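Local structure of transcriptional regulator, crp family (Thermotoga maritima, 1O5L) at residues 50-54 against 64-68; 76-80 against 120-124. The protein probably binds DNA and regulates transcription, as a CRP-family protein with a cyclic nucleotide-binding fold followed by a helix-turn-helix region. All coordinates share one frame. Residue numbers count along the deposited sequence, not the author numbering.

Contact 1 (50-54 against 64-68)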
loop_
_atom_site.group_PDB
_atom_site.type_symbol
_atom_site.label_atom_id
_atom_site.label_comp_id
_atom_site.label_asym_id
_atom_site.label_seq_id
_atom_site.Cartn_x
_atom_site.Cartn_y
_atom_site.Cartn_z
ATOM N N THR A 50 -20.979 11.900 -2.815
ATOM C CA THR A 50 -20.203 11.865 -1.577
ATOM C C THR A 50 -20.514 10.559 -0.834
ATOM O O THR A 50 -21.684 10.202 -0.646
ATOM C CB THR A 50 -20.556 13.077 -0.638
ATOM O OG1 THR A 50 -20.407 14.331 -1.312
ATOM C CG2 THR A 50 -19.561 13.198 0.500
ATOM N N LEU A 51 -19.460 9.875 -0.384
ATOM C CA LEU A 51 -19.599 8.671 0.409
ATOM C C LEU A 51 -19.133 8.919 1.839
ATOM O O LEU A 51 -18.337 9.830 2.082
ATOM C CB LEU A 51 -18.794 7.545 -0.213
ATOM C CG LEU A 51 -19.060 7.317 -1.701
ATOM C CD1 LEU A 51 -18.201 6.204 -2.194
ATOM C CD2 LEU A 51 -20.543 7.011 -1.942
ATOM N N LYS A 52 -19.649 8.109 2.770
ATOM C CA LYS A 52 -19.190 8.057 4.173
ATOM C C LYS A 52 -18.650 6.677 4.520
ATOM O O LYS A 52 -19.244 5.654 4.154
ATOM C CB LYS A 52 -20.337 8.403 5.116
ATOM C CG LYS A 52 -20.616 9.894 5.150
ATOM C CD LYS A 52 -22.079 10.225 5.073
ATOM C CE LYS A 52 -22.819 9.889 6.368
ATOM N NZ LYS A 52 -23.747 11.030 6.736
ATOM N N THR A 53 -17.504 6.648 5.193
ATOM C CA THR A 53 -16.940 5.405 5.672
ATOM C C THR A 53 -17.175 5.334 7.175
ATOM O O THR A 53 -16.896 6.302 7.894
ATOM C CB THR A 53 -15.435 5.258 5.315
ATOM O OG1 THR A 53 -14.658 6.363 5.805
ATOM C CG2 THR A 53 -15.207 5.267 3.811
ATOM N N GLU A 54 -17.705 4.202 7.639
ATOM C CA GLU A 54 -18.028 4.037 9.034
ATOM C C GLU A 54 -17.668 2.635 9.530
ATOM O O GLU A 54 -18.042 1.632 8.918
ATOM C CB GLU A 54 -19.505 4.390 9.293
ATOM C CG GLU A 54 -20.498 3.433 8.664
ATOM C CD GLU A 54 -21.954 3.905 8.693
ATOM O OE1 GLU A 54 -22.214 5.116 8.931
ATOM O OE2 GLU A 54 -22.848 3.030 8.461
ATOM N N GLU A 64 -18.384 6.956 12.213
ATOM C CA GLU A 64 -17.903 7.495 10.937
ATOM C C GLU A 64 -16.423 7.852 11.032
ATOM O O GLU A 64 -15.972 8.418 12.009
ATOM C CB GLU A 64 -18.700 8.717 10.470
ATOM C CG GLU A 64 -18.211 9.203 9.106
ATOM C CD GLU A 64 -19.004 10.337 8.529
ATOM O OE1 GLU A 64 -20.249 10.261 8.557
ATOM O OE2 GLU A 64 -18.365 11.306 8.055
ATOM N N ILE A 65 -15.704 7.529 9.969
ATOM C CA ILE A 65 -14.250 7.588 9.881
ATOM C C ILE A 65 -13.832 8.712 8.945
ATOM O O ILE A 65 -12.931 9.474 9.250
ATOM C CB ILE A 65 -13.719 6.192 9.346
ATOM C CG1 ILE A 65 -13.962 5.079 10.381
ATOM C CG2 ILE A 65 -12.238 6.214 8.969
ATOM C CD1 ILE A 65 -13.567 5.426 11.815
ATOM N N ASP A 66 -14.454 8.768 7.773
ATOM C CA ASP A 66 -14.122 9.758 6.775
ATOM C C ASP A 66 -15.265 9.988 5.802
ATOM O O ASP A 66 -16.291 9.308 5.834
ATOM C CB ASP A 66 -12.873 9.315 5.991
ATOM C CG ASP A 66 -11.916 10.475 5.672
ATOM O OD1 ASP A 66 -12.316 11.677 5.736
ATOM O OD2 ASP A 66 -10.719 10.260 5.366
ATOM N N GLU A 67 -15.049 10.982 4.947
ATOM C CA GLU A 67 -15.825 11.193 3.745
ATOM C C GLU A 67 -14.986 10.858 2.527
ATOM O O GLU A 67 -13.768 10.959 2.579
ATOM C CB GLU A 67 -16.257 12.655 3.645
ATOM C CG GLU A 67 -17.464 12.976 4.483
ATOM C CD GLU A 67 -18.051 14.352 4.204
ATOM O OE1 GLU A 67 -17.524 15.084 3.315
ATOM O OE2 GLU A 67 -19.055 14.690 4.881
ATOM N N ILE A 68 -15.640 10.482 1.420
ATOM C CA ILE A 68 -14.966 10.355 0.118
ATOM C C ILE A 68 -15.629 11.276 -0.895
ATOM O O ILE A 68 -16.824 11.198 -1.095
ATOM C CB ILE A 68 -15.009 8.926 -0.376
ATOM C CG1 ILE A 68 -14.562 7.964 0.737
ATOM C CG2 ILE A 68 -14.124 8.752 -1.670
ATOM C CD1 ILE A 68 -14.714 6.480 0.355
#

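Contact 2 (76-80 against 120-124)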
loop_
_atom_site.group_PDB
_atom_site.type_symbol
_atom_site.label_atom_id
_atom_site.label_comp_id
_atom_site.label_asym_id
_atom_site.label_seq_id
_atom_site.Cartn_x
_atom_site.Cartn_y
_atom_site.Cartn_z
ATOM N N SER A 76 -8.345 1.499 -1.834
ATOM C CA SER A 76 -7.337 1.146 -2.825
ATOM C C SER A 76 -6.255 0.193 -2.286
ATOM O O SER A 76 -5.854 -0.775 -2.950
ATOM C CB SER A 76 -6.733 2.441 -3.425
ATOM O OG SER A 76 -5.806 3.075 -2.547
ATOM N N GLY A 77 -5.776 0.473 -1.091
ATOM C CA GLY A 77 -4.789 -0.393 -0.435
ATOM C C GLY A 77 -5.244 -1.805 -0.038
ATOM O O GLY A 77 -4.421 -2.623 0.350
ATOM N N PHE A 78 -6.549 -2.081 -0.134
ATOM C CA PHE A 78 -7.110 -3.369 0.284
ATOM C C PHE A 78 -7.443 -4.258 -0.916
ATOM O O PHE A 78 -7.658 -5.465 -0.761
ATOM C CB PHE A 78 -8.356 -3.143 1.165
ATOM C CG PHE A 78 -8.055 -2.472 2.487
ATOM C CD1 PHE A 78 -7.657 -3.217 3.580
ATOM C CD2 PHE A 78 -8.186 -1.101 2.630
ATOM C CE1 PHE A 78 -7.366 -2.598 4.825
ATOM C CE2 PHE A 78 -7.897 -0.465 3.873
ATOM C CZ PHE A 78 -7.493 -1.210 4.961
ATOM N N ILE A 79 -7.459 -3.666 -2.112
ATOM C CA ILE A 79 -7.950 -4.366 -3.304
ATOM C C ILE A 79 -7.177 -5.630 -3.568
ATOM O O ILE A 79 -7.789 -6.693 -3.737
ATOM C CB ILE A 79 -7.950 -3.434 -4.551
ATOM C CG1 ILE A 79 -8.949 -2.286 -4.372
ATOM C CG2 ILE A 79 -8.314 -4.213 -5.813
ATOM C CD1 ILE A 79 -8.696 -1.093 -5.317
ATOM N N PHE A 80 -5.839 -5.540 -3.506
ATOM C CA PHE A 80 -4.959 -6.634 -3.919
ATOM C C PHE A 80 -4.349 -7.471 -2.779
ATOM O O PHE A 80 -3.419 -8.250 -3.014
ATOM C CB PHE A 80 -3.895 -6.105 -4.919
ATOM C CG PHE A 80 -4.498 -5.657 -6.273
ATOM C CD1 PHE A 80 -4.885 -6.601 -7.229
ATOM C CD2 PHE A 80 -4.723 -4.307 -6.546
ATOM C CE1 PHE A 80 -5.466 -6.203 -8.454
ATOM C CE2 PHE A 80 -5.290 -3.886 -7.732
ATOM C CZ PHE A 80 -5.677 -4.860 -8.705
ATOM N N PHE A 120 -1.879 4.961 -9.269
ATOM C CA PHE A 120 -2.331 3.902 -8.362
ATOM C C PHE A 120 -1.308 3.568 -7.267
ATOM O O PHE A 120 -1.662 3.480 -6.081
ATOM C CB PHE A 120 -2.678 2.613 -9.156
ATOM C CG PHE A 120 -3.303 1.531 -8.303
ATOM C CD1 PHE A 120 -4.561 1.713 -7.757
ATOM C CD2 PHE A 120 -2.620 0.387 -7.998
ATOM C CE1 PHE A 120 -5.136 0.770 -6.949
ATOM C CE2 PHE A 120 -3.210 -0.594 -7.173
ATOM C CZ PHE A 120 -4.474 -0.381 -6.662
ATOM N N LEU A 121 -0.052 3.345 -7.647
ATOM C CA LEU A 121 0.956 3.007 -6.656
ATOM C C LEU A 121 1.157 4.190 -5.670
ATOM O O LEU A 121 1.328 3.951 -4.463
ATOM C CB LEU A 121 2.271 2.610 -7.300
ATOM C CG LEU A 121 2.337 1.330 -8.133
ATOM C CD1 LEU A 121 3.725 1.241 -8.757
ATOM C CD2 LEU A 121 2.026 0.059 -7.319
ATOM N N LYS A 122 1.094 5.433 -6.191
ATOM C CA LYS A 122 1.111 6.651 -5.378
ATOM C C LYS A 122 -0.067 6.747 -4.391
ATOM O O LYS A 122 0.112 7.116 -3.226
ATOM C CB LYS A 122 1.135 7.899 -6.276
ATOM C CG LYS A 122 1.398 9.234 -5.539
ATOM C CD LYS A 122 1.456 10.459 -6.503
ATOM C CE LYS A 122 1.583 11.778 -5.698
ATOM N NZ LYS A 122 1.994 12.994 -6.514
ATOM N N ASP A 123 -1.262 6.405 -4.859
ATOM C CA ASP A 123 -2.464 6.424 -4.022
ATOM C C ASP A 123 -2.350 5.459 -2.832
ATOM O O ASP A 123 -2.637 5.814 -1.681
ATOM C CB ASP A 123 -3.675 6.049 -4.869
ATOM C CG ASP A 123 -4.983 6.123 -4.109
ATOM O OD1 ASP A 123 -5.368 5.289 -3.281
ATOM O OD2 ASP A 123 -5.739 7.062 -4.325
ATOM N N VAL A 124 -1.934 4.242 -3.136
ATOM C CA VAL A 124 -1.775 3.209 -2.133
ATOM C C VAL A 124 -0.653 3.558 -1.131
ATOM O O VAL A 124 -0.834 3.365 0.094
ATOM C CB VAL A 124 -1.526 1.823 -2.795
ATOM C CG1 VAL A 124 -1.161 0.795 -1.775
ATOM C CG2 VAL A 124 -2.757 1.395 -3.555
#

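Contact 1 (50-54 against 64-68)
This is a beta hairpin, an antiparallel pairing of strands 51-56 and 62-68 at one margin of the jelly-roll beta sandwich of the cyclic nucleotide-binding domain. Within this chain 62-68 is an outermost strand of its sheet. On its other side 51-56 pairs with strand 89-92, and the K52 backbone hydrogen-bonds to V91. The two short segments run at 153°, their axes approaching to 4.4 Å. L51 and I68 form a hydrogen-bonded pair, with L51 N to I68 O at 3.0 Å and I68 N to L51 O at 2.9 Å; K52 and E67 follow as a non-hydrogen-bonded pair. T53 N then donates to D66 O at 3.0 Å, but here the regular ladder slips by one residue. I65 and D66 both face T53 in a classic beta bulge: the near-helical angles of I65 (-110/-48) let both N–H groups point at T53 O, I65 N at 2.7 Å and D66 N, weakly, at 3.5 Å.

Alternation sorts the residues. L51 and I68 point to the inner face, where both touch L46 of the opposing sheet, so branched apolar side chains suit these places; beta-branched T53 lies beside them, its CG2 3.7 Å from I68 CD1. D66 starts there too, but its carboxylate turns away, as suits an exposed acid. K52, E54, E64 and E67 occupy the other face, where charged groups can meet solvent. There the long K52 side chain leans over E64: its CE lies 3.4 Å from E64 OE1, although K52 NZ, 4.0 Å from that oxygen, stays beyond salt-bridge distance.

Contact 2 (76-80 against 120-124)
S76 opens the segment with its main polar link to helix 114-139: S76 OG donates a very short hydrogen bond, 2.4 Å, to D123 OD1. Serine suits this place because its CB points toward the helix and its short side chain puts the hydroxyl on the D123 carboxylate; S76 OG also lies 3.6 Å from V124 CG2. G77 comes next, its CA 5.0 Å from V124 CA, the nearest backbone approach of the two segments. V124 CG2 lies 4.0 Å from G77 N, so the valine packs against the loop backbone. F78 turns off this interface, and its ring meets F128 of the second subunit. I79 returns toward the helix, where its CD1 lies near the edge of the F120 ring, 4.3 Å from F120 CE1, while its side chain also packs on I40 and I73. F80 completes the apolar patch: its CE2 is 3.8 Å from F120 CZ, and the two rings stand almost perpendicular, at 87°, with centroids 6.0 Å apart. A large flat apolar ring suits F120: the t rotamer carries it to the loop, where it meets I79 and F80, and F106 of helix 103-112 meets it edge-to-face. V124 packs on V124 of the second subunit and L121 on its own counterpart there, so the helix serves the loop and the dimer together. A turn of the beta roll resting on a long dimerising helix is typical of CRP-family proteins; in CRP itself the corresponding loop belongs to the phosphate-binding cassette that holds cAMP, though nucleotide binding is not established here.

In the fold
Contact 1 closes before contact 2 opens, so the two follow each other in series along the chain. Their centres are 18 Å apart on opposite sides of the chain's centre, and their nearest atoms remain about 8 Å from each other. Contact 1 lies wholly within the beta sandwich, whereas contact 2 joins that sandwich to helix 114-139. Strand 72-73 follows the hairpin of contact 1 and leads into 76-80, and the chain then returns through strand 89-92, the neighbour of 51-56. Contact 2 thus ties the roll to the dimer helix, consistent with the route by which CRP passes cAMP binding to its DNA-binding domain; that domain is not modelled here.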